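Side-chain contacts in polyketide synthase PksJ (Bacillus subtilis subsp. subtilis, PDB 4J1Q), which carries a ketoreductase domain that uses NADPH for stereoselective alpha- and beta-ketoreduction on the bacillaene polyketide assembly line: residues N91-L96 with R297-K302; R366-A369 with K373-G376; R56-S61 with K149-I154; T412-K417 with V432-L437. All coordinates share one frame; numbering follows the deposited sequence.

Interaction 1 (N91-L96 with R297-K302)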
loop_
_atom_site.group_PDB
_atom_site.type_symbol
_atom_site.label_atom_id
_atom_site.label_comp_id
_atom_site.label_asym_id
_atom_site.label_seq_id
_atom_site.Cartn_x
_atom_site.Cartn_y
_atom_site.Cartn_z
ATOM N N ASN A 91 -4.231 -17.205 -1.089
ATOM C CA ASN A 91 -5.214 -17.978 -1.864
ATOM C C ASN A 91 -5.358 -17.452 -3.288
ATOM O O ASN A 91 -5.349 -18.256 -4.225
ATOM C CB ASN A 91 -6.584 -17.972 -1.190
ATOM C CG ASN A 91 -6.563 -18.653 0.158
ATOM O OD1 ASN A 91 -5.781 -19.568 0.383
ATOM N ND2 ASN A 91 -7.373 -18.165 1.081
ATOM N N ILE A 92 -5.457 -16.114 -3.450
ATOM C CA ILE A 92 -5.494 -15.515 -4.789
ATOM C C ILE A 92 -4.238 -15.890 -5.524
ATOM O O ILE A 92 -4.263 -16.240 -6.711
ATOM C CB ILE A 92 -5.509 -13.968 -4.786
ATOM C CG1 ILE A 92 -6.673 -13.407 -3.953
ATOM C CG2 ILE A 92 -5.533 -13.450 -6.218
ATOM C CD1 ILE A 92 -7.897 -14.270 -3.966
ATOM N N PHE A 93 -3.134 -15.805 -4.800
ATOM C CA PHE A 93 -1.818 -16.032 -5.366
ATOM C C PHE A 93 -1.686 -17.473 -5.849
ATOM O O PHE A 93 -1.183 -17.719 -6.956
ATOM C CB PHE A 93 -0.769 -15.668 -4.312
ATOM C CG PHE A 93 0.600 -16.207 -4.583
ATOM C CD1 PHE A 93 1.368 -15.678 -5.600
ATOM C CD2 PHE A 93 1.186 -17.107 -3.700
ATOM C CE1 PHE A 93 2.672 -16.095 -5.775
ATOM C CE2 PHE A 93 2.483 -17.517 -3.858
ATOM C CZ PHE A 93 3.241 -16.993 -4.889
ATOM N N GLU A 94 -2.237 -18.414 -5.083
ATOM C CA GLU A 94 -2.130 -19.838 -5.450
ATOM C C GLU A 94 -3.091 -20.177 -6.573
ATOM O O GLU A 94 -2.826 -21.042 -7.375
ATOM C CB GLU A 94 -2.383 -20.748 -4.250
ATOM C CG GLU A 94 -1.323 -20.637 -3.168
ATOM C CD GLU A 94 -1.641 -21.483 -1.952
ATOM O OE1 GLU A 94 -2.827 -21.574 -1.569
ATOM O OE2 GLU A 94 -0.704 -22.078 -1.384
ATOM N N LEU A 95 -4.202 -19.459 -6.617
ATOM C CA LEU A 95 -5.123 -19.521 -7.734
ATOM C C LEU A 95 -4.468 -19.146 -9.067
ATOM O O LEU A 95 -4.542 -19.893 -10.025
ATOM C CB LEU A 95 -6.313 -18.623 -7.445
ATOM C CG LEU A 95 -7.389 -18.538 -8.509
ATOM C CD1 LEU A 95 -8.120 -19.875 -8.655
ATOM C CD2 LEU A 95 -8.349 -17.414 -8.168
ATOM N N LEU A 96 -3.794 -18.004 -9.121
ATOM C CA LEU A 96 -3.106 -17.590 -10.354
ATOM C C LEU A 96 -2.098 -18.643 -10.801
ATOM O O LEU A 96 -2.122 -19.087 -11.952
ATOM C CB LEU A 96 -2.377 -16.261 -10.159
ATOM C CG LEU A 96 -3.247 -15.043 -9.843
ATOM C CD1 LEU A 96 -2.361 -13.879 -9.411
ATOM C CD2 LEU A 96 -4.097 -14.653 -11.041
ATOM N N ARG A 297 10.306 -11.712 -7.893
ATOM C CA ARG A 297 10.121 -12.947 -8.623
ATOM C C ARG A 297 8.742 -12.975 -9.255
ATOM O O ARG A 297 7.797 -12.485 -8.660
ATOM C CB ARG A 297 10.260 -14.136 -7.695
ATOM C CG ARG A 297 11.592 -14.833 -7.871
ATOM C CD ARG A 297 11.508 -16.231 -7.316
ATOM N NE ARG A 297 12.025 -16.313 -5.952
ATOM C CZ ARG A 297 12.233 -17.464 -5.321
ATOM N NH1 ARG A 297 12.687 -17.469 -4.072
ATOM N NH2 ARG A 297 11.989 -18.619 -5.942
ATOM N N PHE A 298 8.624 -13.632 -10.410
ATOM C CA PHE A 298 7.349 -13.719 -11.102
ATOM C C PHE A 298 6.444 -14.663 -10.344
ATOM O O PHE A 298 6.910 -15.654 -9.782
ATOM C CB PHE A 298 7.550 -14.252 -12.517
ATOM C CG PHE A 298 7.667 -13.178 -13.554
ATOM C CD1 PHE A 298 8.633 -12.193 -13.445
ATOM C CD2 PHE A 298 6.847 -13.187 -14.665
ATOM C CE1 PHE A 298 8.759 -11.214 -14.406
ATOM C CE2 PHE A 298 6.958 -12.209 -15.628
ATOM C CZ PHE A 298 7.959 -11.252 -15.522
ATOM N N ILE A 299 5.145 -14.405 -10.402
ATOM C CA ILE A 299 4.210 -15.215 -9.675
ATOM C C ILE A 299 4.431 -16.700 -9.916
ATOM O O ILE A 299 4.329 -17.501 -8.983
ATOM C CB ILE A 299 2.768 -14.837 -10.004
ATOM C CG1 ILE A 299 2.420 -13.540 -9.263
ATOM C CG2 ILE A 299 1.817 -15.955 -9.593
ATOM C CD1 ILE A 299 1.490 -12.659 -10.071
ATOM N N ILE A 300 4.812 -17.065 -11.134
ATOM C CA ILE A 300 4.969 -18.482 -11.463
ATOM C C ILE A 300 6.048 -19.200 -10.630
ATOM O O ILE A 300 5.901 -20.367 -10.274
ATOM C CB ILE A 300 5.209 -18.701 -12.979
ATOM C CG1 ILE A 300 4.859 -20.132 -13.355
ATOM C CG2 ILE A 300 6.652 -18.373 -13.346
ATOM C CD1 ILE A 300 4.914 -20.425 -14.845
ATOM N N HIS A 301 7.112 -18.491 -10.288
ATOM C CA HIS A 301 8.189 -19.101 -9.530
ATOM C C HIS A 301 8.137 -18.962 -8.028
ATOM O O HIS A 301 8.573 -19.847 -7.318
ATOM C CB HIS A 301 9.533 -18.684 -10.087
ATOM C CG HIS A 301 9.697 -19.060 -11.532
ATOM N ND1 HIS A 301 10.302 -18.262 -12.418
ATOM C CD2 HIS A 301 9.188 -20.145 -12.257
ATOM C CE1 HIS A 301 10.225 -18.816 -13.643
ATOM N NE2 HIS A 301 9.521 -19.958 -13.543
ATOM N N LYS A 302 7.491 -17.912 -7.536
ATOM C CA LYS A 302 7.526 -17.502 -6.118
ATOM C C LYS A 302 7.046 -18.542 -5.109
ATOM O O LYS A 302 5.990 -19.137 -5.303
ATOM C CB LYS A 302 6.607 -16.322 -5.967
ATOM C CG LYS A 302 7.232 -15.154 -5.287
ATOM C CD LYS A 302 6.559 -13.925 -5.845
ATOM C CE LYS A 302 6.685 -12.803 -4.868
ATOM N NZ LYS A 302 8.052 -12.220 -4.951
#

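Interaction 2 (R366-A369 with K373-G376)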
loop_
_atom_site.group_PDB
_atom_site.type_symbol
_atom_site.label_atom_id
_atom_site.label_comp_id
_atom_site.label_asym_id
_atom_site.label_seq_id
_atom_site.Cartn_x
_atom_site.Cartn_y
_atom_site.Cartn_z
ATOM N N ARG A 366 -8.324 6.975 9.068
ATOM C CA ARG A 366 -8.956 8.301 9.150
ATOM C C ARG A 366 -10.372 8.208 9.700
ATOM O O ARG A 366 -10.786 9.024 10.512
ATOM C CB ARG A 366 -8.974 9.004 7.788
ATOM C CG ARG A 366 -7.598 9.219 7.199
ATOM C CD ARG A 366 -7.538 10.499 6.395
ATOM N NE ARG A 366 -6.163 11.009 6.344
ATOM C CZ ARG A 366 -5.734 11.926 5.480
ATOM N NH1 ARG A 366 -6.579 12.469 4.624
ATOM N NH2 ARG A 366 -4.462 12.306 5.479
ATOM N N SER A 367 -11.112 7.216 9.230
ATOM C CA SER A 367 -12.480 6.986 9.664
ATOM C C SER A 367 -12.485 6.726 11.162
ATOM O O SER A 367 -13.326 7.246 11.898
ATOM C CB SER A 367 -13.062 5.784 8.895
ATOM O OG SER A 367 -14.292 5.341 9.426
ATOM N N LEU A 368 -11.508 5.953 11.613
ATOM C CA LEU A 368 -11.372 5.648 13.019
ATOM C C LEU A 368 -11.111 6.910 13.821
ATOM O O LEU A 368 -11.646 7.079 14.914
ATOM C CB LEU A 368 -10.241 4.651 13.230
ATOM C CG LEU A 368 -10.657 3.184 13.132
ATOM C CD1 LEU A 368 -9.427 2.286 13.176
ATOM C CD2 LEU A 368 -11.628 2.857 14.266
ATOM N N ALA A 369 -10.279 7.789 13.278
ATOM C CA ALA A 369 -9.987 9.047 13.940
ATOM C C ALA A 369 -11.262 9.893 14.078
ATOM O O ALA A 369 -11.500 10.519 15.120
ATOM C CB ALA A 369 -8.908 9.807 13.181
ATOM N N LYS A 373 -11.298 7.520 17.871
ATOM C CA LYS A 373 -10.564 6.379 18.408
ATOM C C LYS A 373 -9.064 6.462 18.149
ATOM O O LYS A 373 -8.274 5.996 18.959
ATOM C CB LYS A 373 -11.131 5.069 17.858
ATOM C CG LYS A 373 -12.551 4.804 18.322
ATOM C CD LYS A 373 -13.099 3.475 17.847
ATOM C CE LYS A 373 -14.456 3.226 18.497
ATOM N NZ LYS A 373 -14.942 1.830 18.309
ATOM N N ARG A 374 -8.679 7.072 17.035
ATOM C CA ARG A 374 -7.261 7.221 16.697
ATOM C C ARG A 374 -6.841 8.682 16.609
ATOM O O ARG A 374 -7.626 9.538 16.208
ATOM C CB ARG A 374 -6.935 6.497 15.384
ATOM C CG ARG A 374 -6.194 5.182 15.579
ATOM C CD ARG A 374 -7.141 4.087 16.033
ATOM N NE ARG A 374 -6.434 2.859 16.353
ATOM C CZ ARG A 374 -7.031 1.707 16.628
ATOM N NH1 ARG A 374 -8.352 1.648 16.713
ATOM N NH2 ARG A 374 -6.305 0.621 16.863
ATOM N N PHE A 375 -5.578 8.953 16.924
ATOM C CA PHE A 375 -5.083 10.324 17.002
ATOM C C PHE A 375 -4.126 10.637 15.856
ATOM O O PHE A 375 -3.205 9.858 15.570
ATOM C CB PHE A 375 -4.373 10.554 18.339
ATOM C CG PHE A 375 -5.285 10.511 19.534
ATOM C CD1 PHE A 375 -6.668 10.472 19.375
ATOM C CD2 PHE A 375 -4.764 10.592 20.819
ATOM C CE1 PHE A 375 -7.510 10.494 20.473
ATOM C CE2 PHE A 375 -5.604 10.657 21.923
ATOM C CZ PHE A 375 -6.978 10.598 21.749
ATOM N N GLY A 376 -4.325 11.798 15.227
ATOM C CA GLY A 376 -3.374 12.337 14.243
ATOM C C GLY A 376 -3.660 11.973 12.788
ATOM O O GLY A 376 -4.368 11.000 12.501
#

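Interaction 3 (R56-S61 with K149-I154)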
loop_
_atom_site.group_PDB
_atom_site.type_symbol
_atom_site.label_atom_id
_atom_site.label_comp_id
_atom_site.label_asym_id
_atom_site.label_seq_id
_atom_site.Cartn_x
_atom_site.Cartn_y
_atom_site.Cartn_z
ATOM N N ARG A 56 -23.745 -14.910 2.754
ATOM C CA ARG A 56 -24.150 -16.229 2.297
ATOM C C ARG A 56 -25.119 -16.074 1.141
ATOM O O ARG A 56 -25.048 -16.798 0.141
ATOM C CB ARG A 56 -24.875 -16.938 3.433
ATOM C CG ARG A 56 -26.046 -16.118 3.956
ATOM C CD ARG A 56 -26.848 -16.826 5.039
ATOM N NE ARG A 56 -27.875 -15.935 5.586
ATOM C CZ ARG A 56 -29.062 -16.331 6.042
ATOM N NH1 ARG A 56 -29.395 -17.613 6.007
ATOM N NH2 ARG A 56 -29.923 -15.441 6.517
ATOM N N SER A 57 -26.090 -15.195 1.351
ATOM C CA SER A 57 -27.137 -14.960 0.387
ATOM C C SER A 57 -26.483 -14.539 -0.911
ATOM O O SER A 57 -26.812 -15.045 -1.989
ATOM C CB SER A 57 -28.032 -13.830 0.873
ATOM O OG SER A 57 -27.285 -12.638 0.979
ATOM N N VAL A 58 -25.524 -13.628 -0.785
ATOM C CA VAL A 58 -24.853 -13.070 -1.945
ATOM C C VAL A 58 -24.229 -14.203 -2.738
ATOM O O VAL A 58 -24.434 -14.327 -3.945
ATOM C CB VAL A 58 -23.735 -12.093 -1.532
ATOM C CG1 VAL A 58 -22.994 -11.588 -2.761
ATOM C CG2 VAL A 58 -24.306 -10.944 -0.720
ATOM N N THR A 59 -23.517 -15.061 -2.021
ATOM C CA THR A 59 -22.833 -16.184 -2.627
ATOM C C THR A 59 -23.792 -17.016 -3.467
ATOM O O THR A 59 -23.551 -17.279 -4.648
ATOM C CB THR A 59 -22.237 -17.101 -1.550
ATOM O OG1 THR A 59 -21.504 -16.322 -0.599
ATOM C CG2 THR A 59 -21.329 -18.115 -2.187
ATOM N N ASP A 60 -24.877 -17.442 -2.838
ATOM C CA ASP A 60 -25.802 -18.352 -3.488
ATOM C C ASP A 60 -26.461 -17.711 -4.705
ATOM O O ASP A 60 -26.525 -18.315 -5.784
ATOM C CB ASP A 60 -26.850 -18.837 -2.493
ATOM C CG ASP A 60 -26.251 -19.692 -1.403
ATOM O OD1 ASP A 60 -25.091 -20.133 -1.565
ATOM O OD2 ASP A 60 -26.931 -19.914 -0.382
ATOM N N SER A 61 -26.908 -16.471 -4.542
ATOM C CA SER A 61 -27.582 -15.787 -5.629
ATOM C C SER A 61 -26.642 -15.711 -6.818
ATOM O O SER A 61 -27.014 -16.052 -7.941
ATOM C CB SER A 61 -27.999 -14.389 -5.204
ATOM O OG SER A 61 -26.860 -13.594 -4.959
ATOM N N LYS A 149 -23.376 -2.732 0.114
ATOM C CA LYS A 149 -24.120 -3.887 0.639
ATOM C C LYS A 149 -24.559 -4.762 -0.513
ATOM O O LYS A 149 -25.654 -4.588 -1.039
ATOM C CB LYS A 149 -25.362 -3.456 1.439
ATOM C CG LYS A 149 -25.175 -2.230 2.325
ATOM C CD LYS A 149 -24.293 -2.536 3.523
ATOM C CE LYS A 149 -25.123 -2.786 4.764
ATOM N NZ LYS A 149 -24.345 -3.660 5.682
ATOM N N PRO A 150 -23.684 -5.673 -0.949
ATOM C CA PRO A 150 -23.988 -6.412 -2.169
ATOM C C PRO A 150 -25.237 -7.317 -2.056
ATOM O O PRO A 150 -26.030 -7.376 -2.998
ATOM C CB PRO A 150 -22.712 -7.227 -2.423
ATOM C CG PRO A 150 -22.045 -7.331 -1.096
ATOM C CD PRO A 150 -22.408 -6.083 -0.336
ATOM N N GLU A 151 -25.431 -7.984 -0.919
ATOM C CA GLU A 151 -26.553 -8.922 -0.786
ATOM C C GLU A 151 -27.863 -8.218 -1.088
ATOM O O GLU A 151 -28.733 -8.757 -1.769
ATOM C CB GLU A 151 -26.616 -9.519 0.618
ATOM C CG GLU A 151 -26.677 -8.475 1.716
ATOM C CD GLU A 151 -25.467 -7.567 1.693
ATOM O OE1 GLU A 151 -25.573 -6.409 2.137
ATOM O OE2 GLU A 151 -24.419 -8.008 1.197
ATOM N N GLU A 152 -28.006 -7.013 -0.557
ATOM C CA GLU A 152 -29.236 -6.267 -0.714
ATOM C C GLU A 152 -29.526 -5.996 -2.184
ATOM O O GLU A 152 -30.659 -6.126 -2.627
ATOM C CB GLU A 152 -29.192 -4.979 0.106
ATOM C CG GLU A 152 -28.921 -5.245 1.579
ATOM C CD GLU A 152 -29.088 -4.024 2.452
ATOM O OE1 GLU A 152 -29.399 -2.943 1.911
ATOM O OE2 GLU A 152 -28.916 -4.153 3.683
ATOM N N MET A 153 -28.483 -5.774 -2.967
ATOM C CA MET A 153 -28.670 -5.625 -4.399
ATOM C C MET A 153 -28.796 -6.976 -5.104
ATOM O O MET A 153 -27.903 -7.821 -5.015
ATOM C CB MET A 153 -27.530 -4.822 -5.002
ATOM C CG MET A 153 -27.867 -4.238 -6.356
ATOM S SD MET A 153 -26.475 -3.339 -7.045
ATOM C CE MET A 153 -27.325 -1.895 -7.667
ATOM N N ILE A 154 -29.904 -7.180 -5.810
ATOM C CA ILE A 154 -30.059 -8.390 -6.616
ATOM C C ILE A 154 -30.062 -8.049 -8.099
ATOM O O ILE A 154 -30.516 -8.829 -8.933
ATOM C CB ILE A 154 -31.327 -9.186 -6.235
ATOM C CG1 ILE A 154 -31.112 -9.944 -4.920
ATOM C CG2 ILE A 154 -31.691 -10.167 -7.339
ATOM C CD1 ILE A 154 -31.386 -9.124 -3.673
#

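Interaction 4 (T412-K417 with V432-L437)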
loop_
_atom_site.group_PDB
_atom_site.type_symbol
_atom_site.label_atom_id
_atom_site.label_comp_id
_atom_site.label_asym_id
_atom_site.label_seq_id
_atom_site.Cartn_x
_atom_site.Cartn_y
_atom_site.Cartn_z
ATOM N N THR A 412 16.632 13.502 -3.550
ATOM C CA THR A 412 16.214 13.445 -2.156
ATOM C C THR A 412 15.412 14.667 -1.708
ATOM O O THR A 412 14.483 14.542 -0.911
ATOM C CB THR A 412 17.430 13.261 -1.235
ATOM O OG1 THR A 412 18.309 12.296 -1.821
ATOM C CG2 THR A 412 17.016 12.770 0.142
ATOM N N ASP A 413 15.815 15.852 -2.166
ATOM C CA ASP A 413 15.085 17.093 -1.850
ATOM C C ASP A 413 13.719 17.112 -2.522
ATOM O O ASP A 413 12.717 17.500 -1.914
ATOM C CB ASP A 413 15.888 18.326 -2.283
ATOM C CG ASP A 413 16.160 18.351 -3.779
ATOM O OD1 ASP A 413 15.764 17.395 -4.484
ATOM O OD2 ASP A 413 16.789 19.317 -4.248
ATOM N N SER A 414 13.689 16.713 -3.791
ATOM C CA SER A 414 12.447 16.569 -4.514
ATOM C C SER A 414 11.503 15.674 -3.704
ATOM O O SER A 414 10.324 15.974 -3.553
ATOM C CB SER A 414 12.715 15.962 -5.892
ATOM O OG SER A 414 11.656 16.235 -6.794
ATOM N N GLY A 415 12.055 14.594 -3.151
ATOM C CA GLY A 415 11.309 13.673 -2.315
ATOM C C GLY A 415 10.841 14.278 -1.010
ATOM O O GLY A 415 9.694 14.077 -0.588
ATOM N N LEU A 416 11.743 14.987 -0.347
ATOM C CA LEU A 416 11.430 15.648 0.906
ATOM C C LEU A 416 10.416 16.769 0.671
ATOM O O LEU A 416 9.500 16.972 1.474
ATOM C CB LEU A 416 12.704 16.224 1.522
ATOM C CG LEU A 416 13.633 15.248 2.257
ATOM C CD1 LEU A 416 15.080 15.738 2.171
ATOM C CD2 LEU A 416 13.201 15.063 3.709
ATOM N N LYS A 417 10.543 17.450 -0.463
ATOM C CA LYS A 417 9.573 18.458 -0.832
ATOM C C LYS A 417 8.193 17.842 -1.016
ATOM O O LYS A 417 7.214 18.306 -0.439
ATOM C CB LYS A 417 10.014 19.226 -2.080
ATOM C CG LYS A 417 11.264 20.069 -1.859
ATOM C CD LYS A 417 11.675 20.836 -3.111
ATOM C CE LYS A 417 13.115 21.345 -2.998
ATOM N NZ LYS A 417 13.438 22.374 -4.031
ATOM N N VAL A 432 3.479 9.694 -5.791
ATOM C CA VAL A 432 4.536 10.584 -6.224
ATOM C C VAL A 432 5.357 9.933 -7.318
ATOM O O VAL A 432 5.754 8.779 -7.218
ATOM C CB VAL A 432 5.465 10.955 -5.074
ATOM C CG1 VAL A 432 6.557 11.919 -5.560
ATOM C CG2 VAL A 432 4.661 11.557 -3.935
ATOM N N MET A 433 5.597 10.695 -8.369
ATOM C CA MET A 433 6.319 10.215 -9.525
ATOM C C MET A 433 7.341 11.279 -9.880
ATOM O O MET A 433 7.037 12.459 -9.838
ATOM C CB MET A 433 5.350 10.109 -10.676
ATOM C CG MET A 433 5.364 8.791 -11.387
ATOM S SD MET A 433 3.841 8.657 -12.350
ATOM C CE MET A 433 3.861 6.914 -12.790
ATOM N N GLU A 434 8.546 10.883 -10.262
ATOM C CA GLU A 434 9.505 11.852 -10.823
ATOM C C GLU A 434 10.030 11.372 -12.164
ATOM O O GLU A 434 10.455 10.240 -12.291
ATOM C CB GLU A 434 10.690 12.078 -9.873
ATOM C CG GLU A 434 10.516 13.232 -8.898
ATOM C CD GLU A 434 11.510 14.355 -9.113
ATOM O OE1 GLU A 434 12.665 14.243 -8.649
ATOM O OE2 GLU A 434 11.114 15.366 -9.716
ATOM N N GLY A 435 10.066 12.254 -13.152
ATOM C CA GLY A 435 10.393 11.842 -14.511
ATOM C C GLY A 435 9.923 12.912 -15.455
ATOM O O GLY A 435 9.628 14.013 -15.027
ATOM N N GLN A 436 9.782 12.583 -16.730
ATOM C CA GLN A 436 9.271 13.549 -17.690
ATOM C C GLN A 436 7.740 13.635 -17.668
ATOM O O GLN A 436 7.056 12.631 -17.851
ATOM C CB GLN A 436 9.783 13.224 -19.096
ATOM C CG GLN A 436 11.297 13.355 -19.239
ATOM C CD GLN A 436 11.818 12.832 -20.561
ATOM O OE1 GLN A 436 11.327 11.829 -21.086
ATOM N NE2 GLN A 436 12.849 13.490 -21.087
ATOM N N LEU A 437 7.211 14.844 -17.478
ATOM C CA LEU A 437 5.785 15.043 -17.194
ATOM C C LEU A 437 4.846 14.450 -18.240
ATOM O O LEU A 437 3.879 13.778 -17.891
ATOM C CB LEU A 437 5.462 16.529 -16.990
ATOM C CG LEU A 437 5.872 17.189 -15.669
ATOM C CD1 LEU A 437 5.680 18.699 -15.755
ATOM C CD2 LEU A 437 5.101 16.606 -14.491
#

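Interaction 1 (N91-L96 with R297-K302)
Where the N-terminal, Rossmann-like structural half of the ketoreductase meets its cofactor-binding catalytic half, Phe93 and Leu96 on helix 81-98 pack against Ile299 and Lys302 in the loop leading to helix 304-324. The phenylalanine carries most of the contact. With CG anti to the backbone N (chi1 163°), its ring projects beyond the helix and lies alongside Ile299, the two side chains running in opposite senses, so that CE1 lies 3.9 Å from Ile299 CG2. The ring margin then runs on to Lys302, whose side chain is roughly perpendicular to it and gives only its root to the contact: CZ of Phe93 is 3.6 Å from Lys302 CB. The rest of the lysine turns away, and NZ forms salt bridges with Asp350 and Glu306. Phe307 stacks on the Phe93 ring. The backbone of Ile299 is also held by the structural half: its N hydrogen-bonds Glu136 and its O hydrogen-bonds Gln97. One helical turn beyond Phe93, Leu96 meets the other branch of Ile299, CD1 to CD1 at 4.1 Å. At the Phe93 edge, near the ring plane, CZ stands 3.5 Å from Lys302 O.

Interaction 2 (R366-A369 with K373-G376)
Leu368 and Lys373 are joined by the one hydrogen bond of this contact, and it runs between backbones: Lys373 N donates to Leu368 O over 3.0 Å, with a bent N-H...O angle of 138°. This bond closes the turn just after the helix. The two branches of Leu368 then divide the returning segment between them. CD2 touches the lysine, 3.9 Å from Lys373 CD, where the extended chain passes obliquely on its way outward. CD1 faces the arginine instead, 3.8 Å from Arg374 NH1 and 4.1 Å from Arg374 CD. A bend at chi2 (77°) lays the arginine beside the leucine, both pointing the same way. Ala369 brings both CA and CB to 3.3 Å from Arg374 O, the former as a CA-H...O contact.

Further out, Arg374 NH2 has a long, weak ion pair with Asp322, while Arg366, which faces away from the returning segment, forms a salt bridge with Asp426. Phe375 O accepts a hydrogen bond from Arg365. The whole turn links helix 349-370 to strand 377-383 in the Rossmann-type catalytic fold. Chemically, the contact sets one leucine against a lysine methylene and against the end of the arginine, CD and guanidinium, an arrangement suited to the protein surface because the hydrocarbon is partly covered while the lysine ammonium can remain in water.

Interaction 3 (R56-S61 with K149-I154)
This is a partly buried packing of a helix against a turn, made mainly by Val58 and Glu151 near the outer end of the protein. Val58 points from the first turn of helix 56-65 at the backbone of the opposing segment, and the two CA atoms, of Val58 and Glu151, stand 4.6 Å apart. The valine CG2 is the branch that touches, placed beside the backbone N while CG1 lies anti to it (chi1 177°). It reaches Pro150 CG at 4.3 Å. Its modelled approach to the CA and CB of Glu151 is shorter than carbons can sit and is doubtful.

Both segments belong to the Rossmann-like structural half of the ketoreductase: helix 56-65 follows strand 46-52, and the turn at 149-154 follows strand 140-147, with strand 108-115 lying between those two in the sheet. Glu151 is bent at chi2 (-60°), which curls its carboxylate back toward its own main chain. Glu151 also touches Glu55, just before the helix. At the margin, Ser57 OG lies 3.2 Å from Glu151 CB, a polar atom against a methylene group. On the helix itself Ser61 OG donates to Val58 O over 2.7 Å, meeting that carbonyl well off its axis, with a C=O...O angle of 119°.

Interaction 4 (T412-K417 with V432-L437)
Ser414 and Glu434 meet between a helix and a strand, and theirs is the one close contact of the two segments. The serine comes at the flat side of the carboxylate and not at its rim: OG sits above the plane of the group, 3.0 Å from Glu434 CD. It is therefore almost equally near both oxygens, 2.9 Å from OE1 and 3.1 Å from OE2 of Glu434, and the angle to OE2 is poor for a hydrogen bond. The serine methylene leans the same way, with Ser414 CB 3.2 Å from OE1 of Glu434. Torsions on both sides bring the groups together. Ser414 holds OG anti to its main-chain nitrogen (chi1 -159°), which sends the hydroxyl out from the helix toward the strand, while Glu434 bends at chi2 (-116°) and turns its carboxylate with chi3 near -81°, so that its face is toward the serine.

Ser414 lies in the first turn of helix 412-425, and the carboxylate stands beside that turn. Asp413, a like charge, is 6.1 Å away from OD1 to Glu434 OE1. Arg23 of strand 22-31 touches both Ser414 and Glu434, and Met410 and Pro411 pack on the glutamate, which is buried. Bound NADPH is about 11 Å from the Glu434 side chain. Strand 429-435 runs parallel to strand 377-383 on one side and antiparallel to strand 22-31 on the other. A helix packed beside the last parallel strand in this way is characteristic of the Rossmann fold of short-chain dehydrogenase-like ketoreductases.

How the interactions relate
The four contacts show how chemistry follows location. Interaction 1, wholly buried, joins the two halves of the ketoreductase mainly through apolar side chains. Interaction 3, partly buried and within the structural half, mixes a valine and a proline with the hydrocarbon of a glutamate and a serine hydroxyl. Interactions 2 and 4 both belong to the catalytic side and adjoin neighbouring parallel strands, 377-383 and 429-435, yet they differ sharply: the former is a surface turn fixed by a backbone bond, the latter a polar pairing around a buried carboxylate. None touches another, and interactions 3 and 4, about 45 Å apart between centres, lie on opposite sides of the chain's centre.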